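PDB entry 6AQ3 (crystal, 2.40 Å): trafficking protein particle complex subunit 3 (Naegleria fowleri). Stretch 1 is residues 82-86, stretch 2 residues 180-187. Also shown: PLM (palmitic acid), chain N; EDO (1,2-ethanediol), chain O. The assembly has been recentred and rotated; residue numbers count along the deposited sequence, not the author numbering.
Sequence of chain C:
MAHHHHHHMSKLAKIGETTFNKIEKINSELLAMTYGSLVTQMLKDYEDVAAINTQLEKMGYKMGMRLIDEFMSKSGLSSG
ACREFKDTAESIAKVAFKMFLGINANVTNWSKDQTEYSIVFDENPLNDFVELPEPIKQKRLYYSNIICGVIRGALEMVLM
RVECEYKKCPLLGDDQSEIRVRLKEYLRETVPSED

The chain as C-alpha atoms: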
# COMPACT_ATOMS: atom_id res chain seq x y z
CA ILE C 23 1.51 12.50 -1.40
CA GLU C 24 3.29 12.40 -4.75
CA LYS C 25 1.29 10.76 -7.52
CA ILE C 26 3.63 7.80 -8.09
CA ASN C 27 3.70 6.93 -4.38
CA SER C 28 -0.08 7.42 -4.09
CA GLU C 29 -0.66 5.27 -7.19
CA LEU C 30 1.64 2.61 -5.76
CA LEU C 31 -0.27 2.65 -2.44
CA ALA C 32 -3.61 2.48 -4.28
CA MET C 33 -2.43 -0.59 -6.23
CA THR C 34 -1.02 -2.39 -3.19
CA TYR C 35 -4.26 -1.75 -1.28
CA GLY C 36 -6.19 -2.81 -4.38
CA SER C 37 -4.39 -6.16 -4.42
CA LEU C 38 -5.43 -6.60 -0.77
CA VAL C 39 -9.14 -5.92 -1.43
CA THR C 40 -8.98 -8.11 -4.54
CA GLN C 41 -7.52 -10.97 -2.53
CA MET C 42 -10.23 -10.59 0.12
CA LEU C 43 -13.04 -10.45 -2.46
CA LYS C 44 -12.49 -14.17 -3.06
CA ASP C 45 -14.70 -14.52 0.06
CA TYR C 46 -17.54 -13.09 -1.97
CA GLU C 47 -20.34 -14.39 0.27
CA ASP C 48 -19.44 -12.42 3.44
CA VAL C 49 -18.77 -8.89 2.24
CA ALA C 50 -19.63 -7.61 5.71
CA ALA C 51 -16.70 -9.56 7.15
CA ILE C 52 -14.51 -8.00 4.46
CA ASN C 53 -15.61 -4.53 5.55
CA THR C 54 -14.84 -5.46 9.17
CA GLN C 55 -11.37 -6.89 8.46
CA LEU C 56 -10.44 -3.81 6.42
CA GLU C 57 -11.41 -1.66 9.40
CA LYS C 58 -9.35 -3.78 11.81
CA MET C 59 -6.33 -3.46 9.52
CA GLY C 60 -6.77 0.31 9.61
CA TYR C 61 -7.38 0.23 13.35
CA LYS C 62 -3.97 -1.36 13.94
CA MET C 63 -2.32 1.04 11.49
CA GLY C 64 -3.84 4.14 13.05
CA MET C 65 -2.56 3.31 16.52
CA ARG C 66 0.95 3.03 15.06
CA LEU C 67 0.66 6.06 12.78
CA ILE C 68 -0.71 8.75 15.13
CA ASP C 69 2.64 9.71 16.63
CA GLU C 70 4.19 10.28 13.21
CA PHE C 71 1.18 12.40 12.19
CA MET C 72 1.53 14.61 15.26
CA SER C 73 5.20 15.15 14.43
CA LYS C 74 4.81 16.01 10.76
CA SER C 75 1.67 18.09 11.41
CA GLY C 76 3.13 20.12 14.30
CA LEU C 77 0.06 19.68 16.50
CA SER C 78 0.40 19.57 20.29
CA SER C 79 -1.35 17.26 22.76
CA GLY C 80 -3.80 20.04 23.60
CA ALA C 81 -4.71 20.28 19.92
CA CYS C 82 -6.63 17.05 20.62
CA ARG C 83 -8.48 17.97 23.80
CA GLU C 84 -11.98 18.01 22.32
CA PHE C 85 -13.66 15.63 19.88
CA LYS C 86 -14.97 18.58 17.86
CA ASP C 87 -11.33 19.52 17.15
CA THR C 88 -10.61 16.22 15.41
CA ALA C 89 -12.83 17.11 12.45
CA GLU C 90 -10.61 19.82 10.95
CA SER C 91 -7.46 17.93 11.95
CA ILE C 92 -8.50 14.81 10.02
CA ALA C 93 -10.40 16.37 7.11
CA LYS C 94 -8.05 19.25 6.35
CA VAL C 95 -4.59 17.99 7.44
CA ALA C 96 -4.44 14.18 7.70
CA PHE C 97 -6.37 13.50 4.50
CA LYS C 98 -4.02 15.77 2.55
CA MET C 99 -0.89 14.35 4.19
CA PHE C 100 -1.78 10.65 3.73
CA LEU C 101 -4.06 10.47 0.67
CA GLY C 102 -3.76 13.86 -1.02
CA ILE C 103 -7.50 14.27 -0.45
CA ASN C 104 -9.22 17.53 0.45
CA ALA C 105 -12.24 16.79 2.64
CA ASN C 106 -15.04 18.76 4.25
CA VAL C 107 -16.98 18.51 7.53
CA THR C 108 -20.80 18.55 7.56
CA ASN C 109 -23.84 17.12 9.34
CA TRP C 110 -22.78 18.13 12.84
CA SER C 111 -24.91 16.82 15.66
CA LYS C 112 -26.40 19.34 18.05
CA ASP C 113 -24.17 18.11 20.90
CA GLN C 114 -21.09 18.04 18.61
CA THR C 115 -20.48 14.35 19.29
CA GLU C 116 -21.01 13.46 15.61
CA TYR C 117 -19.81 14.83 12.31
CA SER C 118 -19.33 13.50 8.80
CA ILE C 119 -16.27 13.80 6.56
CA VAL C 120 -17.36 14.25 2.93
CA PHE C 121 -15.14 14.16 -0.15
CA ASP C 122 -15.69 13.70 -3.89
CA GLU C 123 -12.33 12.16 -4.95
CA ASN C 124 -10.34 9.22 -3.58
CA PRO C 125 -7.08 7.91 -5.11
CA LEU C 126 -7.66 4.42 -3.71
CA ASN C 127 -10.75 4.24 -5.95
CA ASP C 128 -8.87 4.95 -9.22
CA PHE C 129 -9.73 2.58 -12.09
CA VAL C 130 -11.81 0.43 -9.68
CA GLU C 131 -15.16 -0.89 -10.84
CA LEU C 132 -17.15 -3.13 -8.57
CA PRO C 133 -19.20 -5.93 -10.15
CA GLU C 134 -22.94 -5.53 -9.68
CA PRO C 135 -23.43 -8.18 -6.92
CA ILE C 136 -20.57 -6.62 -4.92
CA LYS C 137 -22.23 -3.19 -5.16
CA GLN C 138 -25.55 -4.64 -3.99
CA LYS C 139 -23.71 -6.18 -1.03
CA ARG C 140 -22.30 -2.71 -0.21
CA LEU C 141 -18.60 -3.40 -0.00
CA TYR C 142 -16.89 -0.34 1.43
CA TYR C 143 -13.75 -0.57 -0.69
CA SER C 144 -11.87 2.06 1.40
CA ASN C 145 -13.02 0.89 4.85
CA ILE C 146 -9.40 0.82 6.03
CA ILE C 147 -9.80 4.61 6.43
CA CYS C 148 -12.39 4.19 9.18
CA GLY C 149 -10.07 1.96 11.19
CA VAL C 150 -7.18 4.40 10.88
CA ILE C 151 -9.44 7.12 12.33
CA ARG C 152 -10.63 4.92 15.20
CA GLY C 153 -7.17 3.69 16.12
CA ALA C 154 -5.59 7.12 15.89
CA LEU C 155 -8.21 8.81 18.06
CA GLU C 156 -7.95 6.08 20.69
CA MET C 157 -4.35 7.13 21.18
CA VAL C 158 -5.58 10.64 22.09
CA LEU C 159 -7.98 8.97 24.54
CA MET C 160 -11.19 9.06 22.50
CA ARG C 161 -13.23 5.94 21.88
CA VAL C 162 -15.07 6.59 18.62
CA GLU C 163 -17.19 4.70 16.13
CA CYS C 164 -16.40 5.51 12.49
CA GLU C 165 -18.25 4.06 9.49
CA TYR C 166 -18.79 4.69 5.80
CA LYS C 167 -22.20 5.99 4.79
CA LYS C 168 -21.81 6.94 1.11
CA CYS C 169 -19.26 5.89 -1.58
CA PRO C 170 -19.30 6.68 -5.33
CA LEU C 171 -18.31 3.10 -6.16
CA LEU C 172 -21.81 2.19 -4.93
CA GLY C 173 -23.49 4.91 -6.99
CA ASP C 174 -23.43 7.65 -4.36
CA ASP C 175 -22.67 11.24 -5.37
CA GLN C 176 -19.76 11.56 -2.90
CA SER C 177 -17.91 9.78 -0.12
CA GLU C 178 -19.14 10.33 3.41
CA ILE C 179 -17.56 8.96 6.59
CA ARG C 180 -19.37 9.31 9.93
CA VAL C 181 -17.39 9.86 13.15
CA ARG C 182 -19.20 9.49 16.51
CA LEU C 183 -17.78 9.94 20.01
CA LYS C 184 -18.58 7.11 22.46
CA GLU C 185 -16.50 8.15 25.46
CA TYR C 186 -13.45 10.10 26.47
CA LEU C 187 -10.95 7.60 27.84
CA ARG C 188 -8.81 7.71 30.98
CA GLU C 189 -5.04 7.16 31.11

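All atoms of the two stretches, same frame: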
# COMPACT_ATOMS: atom_id res chain seq x y z
N CYS C 82 -5.76 18.21 20.67
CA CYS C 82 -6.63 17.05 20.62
C CYS C 82 -7.42 16.91 21.91
O CYS C 82 -7.75 15.81 22.33
CB CYS C 82 -5.79 15.79 20.40
SG CYS C 82 -4.91 15.75 18.84
N ARG C 83 -7.77 18.04 22.53
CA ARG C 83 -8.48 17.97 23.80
C ARG C 83 -9.95 17.65 23.59
O ARG C 83 -10.54 16.89 24.37
CB ARG C 83 -8.35 19.30 24.55
CG ARG C 83 -8.83 19.24 25.99
CD ARG C 83 -8.91 20.61 26.63
NE ARG C 83 -10.17 21.29 26.29
CZ ARG C 83 -10.30 22.19 25.32
NH1 ARG C 83 -11.48 22.74 25.10
NH2 ARG C 83 -9.26 22.51 24.56
N GLU C 84 -10.56 18.21 22.55
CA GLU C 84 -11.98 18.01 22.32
C GLU C 84 -12.22 17.26 21.02
O GLU C 84 -11.52 17.49 20.02
CB GLU C 84 -12.73 19.35 22.31
CG GLU C 84 -12.91 19.96 23.69
CD GLU C 84 -14.12 19.39 24.41
OE1 GLU C 84 -15.23 19.43 23.83
OE2 GLU C 84 -13.97 18.87 25.54
N PHE C 85 -13.26 16.43 21.04
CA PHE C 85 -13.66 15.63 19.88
C PHE C 85 -13.98 16.52 18.69
O PHE C 85 -13.69 16.16 17.54
CB PHE C 85 -14.86 14.76 20.24
CG PHE C 85 -15.45 14.00 19.06
CD1 PHE C 85 -14.84 12.86 18.55
CD2 PHE C 85 -16.63 14.44 18.47
CE1 PHE C 85 -15.39 12.17 17.48
CE2 PHE C 85 -17.18 13.76 17.40
CZ PHE C 85 -16.56 12.62 16.91
N LYS C 86 -14.65 17.65 18.94
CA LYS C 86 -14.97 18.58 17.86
C LYS C 86 -13.72 19.03 17.12
O LYS C 86 -13.79 19.31 15.92
CB LYS C 86 -15.71 19.80 18.44
N ARG C 180 -18.76 8.84 8.70
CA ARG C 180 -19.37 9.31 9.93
C ARG C 180 -18.43 9.02 11.10
O ARG C 180 -17.90 7.91 11.20
CB ARG C 180 -20.71 8.62 10.19
CG ARG C 180 -21.56 9.25 11.30
CD ARG C 180 -21.99 10.63 10.85
NE ARG C 180 -23.02 11.20 11.70
CZ ARG C 180 -23.46 12.45 11.59
NH1 ARG C 180 -22.97 13.25 10.65
NH2 ARG C 180 -24.41 12.90 12.41
N VAL C 181 -18.24 10.01 11.97
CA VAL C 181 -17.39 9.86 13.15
C VAL C 181 -18.22 10.24 14.36
O VAL C 181 -18.70 11.37 14.45
CB VAL C 181 -16.13 10.74 13.08
CG1 VAL C 181 -15.21 10.43 14.24
CG2 VAL C 181 -15.39 10.53 11.73
N ARG C 182 -18.38 9.30 15.31
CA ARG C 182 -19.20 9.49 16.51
C ARG C 182 -18.40 9.19 17.77
O ARG C 182 -17.73 8.16 17.86
CB ARG C 182 -20.45 8.60 16.44
CG ARG C 182 -21.33 8.98 15.26
CD ARG C 182 -22.59 8.16 15.10
NE ARG C 182 -22.30 6.80 14.64
CZ ARG C 182 -22.34 5.72 15.41
NH1 ARG C 182 -22.67 5.81 16.70
NH2 ARG C 182 -22.05 4.53 14.87
N LEU C 183 -18.45 10.12 18.73
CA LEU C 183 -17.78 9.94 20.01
C LEU C 183 -18.60 9.06 20.96
O LEU C 183 -19.77 9.34 21.22
CB LEU C 183 -17.53 11.30 20.67
CG LEU C 183 -17.01 11.20 22.10
CD1 LEU C 183 -15.56 10.74 22.05
CD2 LEU C 183 -17.13 12.52 22.86
N LYS C 184 -17.97 8.01 21.48
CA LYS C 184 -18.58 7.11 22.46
C LYS C 184 -18.19 7.45 23.89
O LYS C 184 -19.06 7.54 24.76
CB LYS C 184 -18.20 5.66 22.14
CG LYS C 184 -18.96 5.10 20.95
CD LYS C 184 -20.44 5.21 21.31
CE LYS C 184 -21.39 5.09 20.15
NZ LYS C 184 -22.78 5.15 20.70
N GLU C 185 -16.91 7.70 24.14
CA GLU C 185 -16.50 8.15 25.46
C GLU C 185 -15.09 8.68 25.37
O GLU C 185 -14.28 8.21 24.57
CB GLU C 185 -16.59 7.03 26.51
CG GLU C 185 -15.52 5.96 26.41
CD GLU C 185 -15.69 4.88 27.46
OE1 GLU C 185 -16.50 5.05 28.40
OE2 GLU C 185 -15.02 3.83 27.33
N TYR C 186 -14.81 9.66 26.23
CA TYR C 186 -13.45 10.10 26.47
C TYR C 186 -12.79 9.09 27.40
O TYR C 186 -13.39 8.69 28.40
CB TYR C 186 -13.44 11.49 27.10
CG TYR C 186 -13.83 12.61 26.16
CD1 TYR C 186 -12.99 12.99 25.12
CD2 TYR C 186 -15.00 13.32 26.36
CE1 TYR C 186 -13.32 14.04 24.29
CE2 TYR C 186 -15.35 14.37 25.53
CZ TYR C 186 -14.49 14.73 24.50
OH TYR C 186 -14.82 15.78 23.66
N LEU C 187 -11.59 8.65 27.06
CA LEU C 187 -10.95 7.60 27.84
C LEU C 187 -10.11 8.20 28.95
O LEU C 187 -9.80 9.40 28.96
CB LEU C 187 -10.11 6.72 26.92
CG LEU C 187 -10.94 6.03 25.83
CD1 LEU C 187 -10.06 5.53 24.69
CD2 LEU C 187 -11.77 4.89 26.41
C1 PLM N . -6.15 15.13 17.68
O2 PLM N . -7.36 14.91 17.96
C2 PLM N . -5.54 14.87 16.20
C3 PLM N . -6.38 14.03 15.21
C4 PLM N . -5.74 12.68 14.82
C5 PLM N . -5.41 12.51 13.31
C6 PLM N . -5.47 11.04 12.83
C7 PLM N . -5.06 10.81 11.35
C8 PLM N . -6.09 10.02 10.51
C9 PLM N . -5.55 9.58 9.13
CA PLM N . -6.65 9.35 8.04
CB PLM N . -6.10 8.86 6.68
CC PLM N . -6.23 7.33 6.47
CD PLM N . -5.20 6.75 5.47
CE PLM N . -5.62 5.42 4.80
CF PLM N . -4.42 4.63 4.21
CG PLM N . -4.80 3.56 3.18
C1 EDO O . -17.26 18.11 21.54
O1 EDO O . -15.85 18.06 21.26
C2 EDO O . -17.76 16.80 22.14
O2 EDO O . -17.04 16.52 23.35

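A short turn, residues 82-86, lies against the strand formed by residues 180-186, with nearly a hundred residues of chain between them. The backbones stay apart: the nearest CA atoms, of Phe85 and Leu183, are 7.0 Å from each other, and side chains fill the gap, burying 289 Å² in all. The main bump is Phe85. Its CA-to-CB bond points toward the strand, and with chi1 at t its ring settles into a hollow lined by Val181 and Leu183, while Tyr186 meets the root of the side chain at CB; all three CA-to-CB bonds point back toward the turn. Leu183 covers one ring face: its CB lies 3.7 Å from the centroid of the Phe85 ring, only 9° off the normal, a CH-pi contact, and the same face meets the strand backbone, with Phe85 CZ 3.6 Å from Leu183 N. Val181 closes the hollow at its far end, its CG1 3.7 Å from Phe85 CE1, while its carbonyl O sits at the ring edge, 3.5 Å from Phe85 CZ. Arg182, by contrast, directs its CA-to-CB bond away, as expected of alternation along a strand, and offers little but backbone.

Tyr186 is the second bump. Its ring reaches to the turn, bringing CE1 to 4.0 Å from the carbonyl O of Arg83, and its hydroxyl provides the one hydrogen bond between the stretches: Phe85 N donates to Tyr186 OH at 3.1 Å, nearly straight at 169°. Polar and apolar contacts thus meet on one residue, since Phe85 CB also lies 4.3 Å from Tyr186 CZ. A 1,2-ethanediol, probably from the crystallisation liquor, bridges the exposed side: its O2 is very close to Tyr186 OH, at 2.4 Å, and its O1 accepts from Lys86 N at 2.6 Å and donates to Glu84 OE1 at 3.0 Å. Cys82 stays out of this contact; its SG is bonded covalently to palmitate C1 at 1.8 Å.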